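Local coordinates for Tni2 (Pseudomonas fluorescens, PDB 6B12), which probably acts as an immunity protein that binds and neutralises its partner toxin in bacterial competition, at residues 13-16 / 17-21; 114-118 / 119-123. All coordinates share one frame; numbering follows the deposited sequence.

Contact 1 of 2, residues 13-16 / 17-21; sequences KVID and ENMTV
Two torsions carry Met19, a selenomethionine, back onto Ile15 and Asp16: CG lies opposite the backbone N (chi1 172°), which runs the chain back alongside Ile15, and a bend at chi3 (-69°) brings the methyl CE up against Asp16. The setting is a type II beta turn from Asp16 to Met19, which follows the short strand 14-16 and leads into helix 21-26. Met19 N closes the turn on Asp16 O at 3.0 Å; the bond is nearly straight at the hydrogen (160°), although the donor stands above the carbonyl plane. Asn18, at the third position, has the left-handed backbone expected of this turn type. Ile15 and Met19 cross at about a right angle, with Ile15 CG2 4.0 Å from Met19 SE; Trp29 and Met24 also pack on both residues. Thr20 then occupies the N-cap: its hydroxyl caps a backbone N in the following helix, while Thr20 N bonds to Gln23 OE1, a reciprocal pattern consistent with a capping box. On the turn itself, Glu17 reaches out to a salt bridge with Arg62. Asp16 OD1 lies close to Glu6 OE2, a pairing of like charges that may raise the pKa of one of them. The methyl of Met19 meets the other carboxylate oxygen, CE lying 3.5 Å from Asp16 OD2, and also approaches Val14 O at 3.8 Å.

Contact 2 of 2, residues 114-118 / 119-123; sequences FPQVS and PSIFT
Ser118 and Ser120 join hydroxyl to hydroxyl, Ser118 OG giving its hydrogen to Ser120 OG at 2.7 Å across a type I beta turn that runs from Ser118 to Ile121. Ser120 OG is also bonded to Asp140. The turn is closed by Ile121 N on Ser118 O (3.2 Å, 167°), and a water donates to both Ser118 O and Ile121 O, bracing the start of strand 121-128 within its antiparallel sheet. Farther along, a second water joins three residues: it accepts from Phe114 N and Gln116 NE2 and donates to Thr123 OG1 at 2.6 Å. Asp138 receives Gln116 NE2 on one carboxylate oxygen and bonds Thr123 OG1 through the other, tying the loop to strand 134-140. Outside this polar network, a bend at chi2 (-70°) folds the Gln116 amide over Ile121, crossing it at about a right angle. Ile121 CG2 is almost equally far from the amide's CD, OE1 and NE2, the nearest being CD at 3.5 Å. The Phe114 ring, which makes a cation-pi contact with Arg136, offers its edge to Thr123: OG1 lies in the ring plane, 3.8 Å from CD2.

Contact 1 comes first along the chain and contact 2 much later, their centres about 21 Å apart and their nearest atoms about 11 Å apart, without touching. They share no sheet. Residues 13-21 leave the N-terminal antiparallel sheet, where strand 14-16 pairs with strand 5-9, whereas residues 114-123 connect strands 102-112 and 121-128 of the C-terminal sheet; the four-stranded sheet 54-92 intervenes in sequence. Each is a turn beside a strand, the first leading to helix 21-26 and the second into strand 121-128. Both also reach the other protein chain, through Ile15 and Val21 in contact 1 and Phe114 in contact 2, consistent with a binding surface drawn from well-separated parts of the chain.

Contact 1 of 2, residues 13-16 / 17-21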
loop_
_atom_site.group_PDB
_atom_site.type_symbol
_atom_site.label_atom_id
_atom_site.label_comp_id
_atom_site.label_asym_id
_atom_site.label_seq_id
_atom_site.Cartn_x
_atom_site.Cartn_y
_atom_site.Cartn_z
ATOM N N LYS C 13 10.167 -2.093 19.129
ATOM C CA LYS C 13 9.575 -0.765 19.139
ATOM C C LYS C 13 8.066 -0.888 18.940
ATOM O O LYS C 13 7.585 -1.763 18.214
ATOM C CB LYS C 13 10.208 0.098 18.048
ATOM C CG LYS C 13 11.717 0.346 18.229
ATOM C CD LYS C 13 12.006 0.944 19.578
ATOM C CE LYS C 13 13.475 1.335 19.732
ATOM N NZ LYS C 13 13.679 2.075 21.017
ATOM N N VAL C 14 7.310 -0.028 19.612
ATOM C CA VAL C 14 5.857 -0.137 19.650
ATOM C C VAL C 14 5.258 1.032 18.887
ATOM O O VAL C 14 5.568 2.196 19.174
ATOM C CB VAL C 14 5.334 -0.172 21.100
ATOM C CG1 VAL C 14 3.801 -0.229 21.101
ATOM C CG2 VAL C 14 5.922 -1.371 21.844
ATOM N N ILE C 15 4.397 0.718 17.928
ATOM C CA ILE C 15 3.679 1.723 17.155
ATOM C C ILE C 15 2.334 1.934 17.827
ATOM O O ILE C 15 1.519 1.010 17.874
ATOM C CB ILE C 15 3.484 1.281 15.698
ATOM C CG1 ILE C 15 4.808 0.782 15.092
ATOM C CG2 ILE C 15 2.914 2.440 14.870
ATOM C CD1 ILE C 15 4.601 0.115 13.727
ATOM N N ASP C 16 2.091 3.147 18.305
ATOM C CA ASP C 16 0.801 3.493 18.890
ATOM C C ASP C 16 -0.217 3.775 17.785
ATOM O O ASP C 16 0.136 4.044 16.634
ATOM C CB ASP C 16 0.945 4.714 19.795
ATOM C CG ASP C 16 1.899 4.467 20.934
ATOM O OD1 ASP C 16 1.803 3.387 21.556
ATOM O OD2 ASP C 16 2.753 5.340 21.197
ATOM N N GLU C 17 -1.500 3.680 18.131
ATOM C CA GLU C 17 -2.506 3.841 17.091
ATOM C C GLU C 17 -2.439 5.268 16.550
ATOM O O GLU C 17 -2.297 6.229 17.308
ATOM C CB GLU C 17 -3.915 3.522 17.617
ATOM C CG GLU C 17 -4.895 3.410 16.477
ATOM C CD GLU C 17 -6.270 2.879 16.893
ATOM O OE1 GLU C 17 -6.562 2.739 18.112
ATOM O OE2 GLU C 17 -7.056 2.614 15.970
ATOM N N ASN C 18 -2.475 5.393 15.225
ATOM C CA ASN C 18 -2.384 6.687 14.542
ATOM C C ASN C 18 -1.056 7.409 14.805
ATOM O O ASN C 18 -0.959 8.634 14.643
ATOM C CB ASN C 18 -3.570 7.593 14.905
ATOM C CG ASN C 18 -4.910 6.920 14.667
ATOM O OD1 ASN C 18 -5.081 6.148 13.714
ATOM N ND2 ASN C 18 -5.869 7.200 15.540
HETATM N N MSE C 19 -0.016 6.685 15.209
HETATM C CA MSE C 19 1.333 7.229 15.131
HETATM C C MSE C 19 1.624 7.391 13.645
HETATM O O MSE C 19 1.323 6.498 12.867
HETATM C CB MSE C 19 2.348 6.306 15.807
HETATM C CG MSE C 19 3.796 6.712 15.599
HETATM SE SE MSE C 19 5.053 5.452 16.388
HETATM C CE MSE C 19 4.670 5.826 18.273
ATOM N N THR C 20 2.166 8.531 13.230
ATOM C CA THR C 20 2.364 8.753 11.804
ATOM C C THR C 20 3.738 8.270 11.341
ATOM O O THR C 20 4.664 8.078 12.132
ATOM C CB THR C 20 2.210 10.229 11.458
ATOM O OG1 THR C 20 3.276 10.964 12.067
ATOM C CG2 THR C 20 0.869 10.762 11.955
ATOM N N VAL C 21 3.856 8.083 10.020
ATOM C CA VAL C 21 5.152 7.775 9.420
ATOM C C VAL C 21 6.189 8.824 9.798
ATOM O O VAL C 21 7.335 8.493 10.112
ATOM C CB VAL C 21 5.000 7.642 7.892
ATOM C CG1 VAL C 21 6.359 7.695 7.189
ATOM C CG2 VAL C 21 4.252 6.351 7.590
#

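Contact 2 of 2, residues 114-118 / 119-123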
loop_
_atom_site.group_PDB
_atom_site.type_symbol
_atom_site.label_atom_id
_atom_site.label_comp_id
_atom_site.label_asym_id
_atom_site.label_seq_id
_atom_site.Cartn_x
_atom_site.Cartn_y
_atom_site.Cartn_z
ATOM N N PHE C 114 -10.528 5.746 2.905
ATOM C CA PHE C 114 -11.302 6.703 2.131
ATOM C C PHE C 114 -12.584 7.058 2.880
ATOM O O PHE C 114 -12.986 6.345 3.802
ATOM C CB PHE C 114 -11.651 6.132 0.746
ATOM C CG PHE C 114 -10.452 5.908 -0.132
ATOM C CD1 PHE C 114 -9.946 6.933 -0.903
ATOM C CD2 PHE C 114 -9.834 4.670 -0.173
ATOM C CE1 PHE C 114 -8.824 6.728 -1.718
ATOM C CE2 PHE C 114 -8.698 4.447 -0.972
ATOM C CZ PHE C 114 -8.206 5.487 -1.752
ATOM N N PRO C 115 -13.243 8.153 2.515
ATOM C CA PRO C 115 -14.561 8.440 3.098
ATOM C C PRO C 115 -15.545 7.313 2.824
ATOM O O PRO C 115 -15.584 6.753 1.724
ATOM C CB PRO C 115 -14.991 9.744 2.411
ATOM C CG PRO C 115 -13.892 10.113 1.460
ATOM C CD PRO C 115 -12.695 9.289 1.754
ATOM N N GLN C 116 -16.329 6.964 3.846
ATOM C CA GLN C 116 -17.277 5.865 3.729
ATOM C C GLN C 116 -18.594 6.252 4.382
ATOM O O GLN C 116 -18.639 7.081 5.289
ATOM C CB GLN C 116 -16.749 4.574 4.378
ATOM C CG GLN C 116 -15.429 4.066 3.831
ATOM C CD GLN C 116 -15.553 3.531 2.409
ATOM O OE1 GLN C 116 -16.662 3.373 1.884
ATOM N NE2 GLN C 116 -14.417 3.244 1.784
ATOM N N VAL C 117 -19.673 5.611 3.923
ATOM C CA VAL C 117 -20.982 5.833 4.533
ATOM C C VAL C 117 -21.159 5.013 5.800
ATOM O O VAL C 117 -22.127 5.222 6.535
ATOM C CB VAL C 117 -22.106 5.514 3.525
ATOM C CG1 VAL C 117 -21.769 6.080 2.140
ATOM C CG2 VAL C 117 -22.327 4.013 3.430
ATOM N N SER C 118 -20.245 4.090 6.087
ATOM C CA SER C 118 -20.318 3.278 7.265
ATOM C C SER C 118 -18.922 3.069 7.824
ATOM O O SER C 118 -17.996 2.719 7.064
ATOM C CB SER C 118 -20.945 1.918 6.961
ATOM O OG SER C 118 -20.714 1.048 8.046
ATOM N N PRO C 119 -18.747 3.226 9.138
ATOM C CA PRO C 119 -17.439 2.931 9.748
ATOM C C PRO C 119 -17.047 1.475 9.641
ATOM O O PRO C 119 -15.885 1.135 9.933
ATOM C CB PRO C 119 -17.635 3.331 11.222
ATOM C CG PRO C 119 -18.757 4.287 11.204
ATOM C CD PRO C 119 -19.695 3.763 10.130
ATOM N N SER C 120 -17.974 0.594 9.265
ATOM C CA SER C 120 -17.630 -0.816 9.143
ATOM C C SER C 120 -16.815 -1.120 7.883
ATOM O O SER C 120 -16.285 -2.225 7.775
ATOM C CB SER C 120 -18.891 -1.676 9.122
ATOM O OG SER C 120 -19.651 -1.421 7.938
ATOM N N ILE C 121 -16.675 -0.166 6.965
ATOM C CA ILE C 121 -15.983 -0.403 5.691
ATOM C C ILE C 121 -14.522 -0.015 5.827
ATOM O O ILE C 121 -14.208 1.081 6.300
ATOM C CB ILE C 121 -16.640 0.391 4.548
ATOM C CG1 ILE C 121 -18.091 -0.061 4.355
ATOM C CG2 ILE C 121 -15.864 0.179 3.237
ATOM C CD1 ILE C 121 -18.926 0.849 3.411
ATOM N N PHE C 122 -13.624 -0.899 5.367
ATOM C CA PHE C 122 -12.216 -0.564 5.219
ATOM C C PHE C 122 -11.798 -0.887 3.789
ATOM O O PHE C 122 -12.542 -1.514 3.023
ATOM C CB PHE C 122 -11.340 -1.310 6.241
ATOM C CG PHE C 122 -11.304 -2.799 6.029
ATOM C CD1 PHE C 122 -12.297 -3.619 6.549
ATOM C CD2 PHE C 122 -10.253 -3.377 5.318
ATOM C CE1 PHE C 122 -12.261 -4.991 6.360
ATOM C CE2 PHE C 122 -10.207 -4.765 5.100
ATOM C CZ PHE C 122 -11.190 -5.575 5.623
ATOM N N THR C 123 -10.607 -0.430 3.420
ATOM C CA THR C 123 -10.105 -0.593 2.057
ATOM C C THR C 123 -8.773 -1.321 2.078
ATOM O O THR C 123 -7.874 -0.957 2.834
ATOM C CB THR C 123 -9.913 0.768 1.383
ATOM O OG1 THR C 123 -11.158 1.477 1.335
ATOM C CG2 THR C 123 -9.400 0.582 -0.049
HETATM O O HOH W 1 -11.780 3.222 3.222
HETATM O O HOH W 2 -15.177 3.442 7.164
#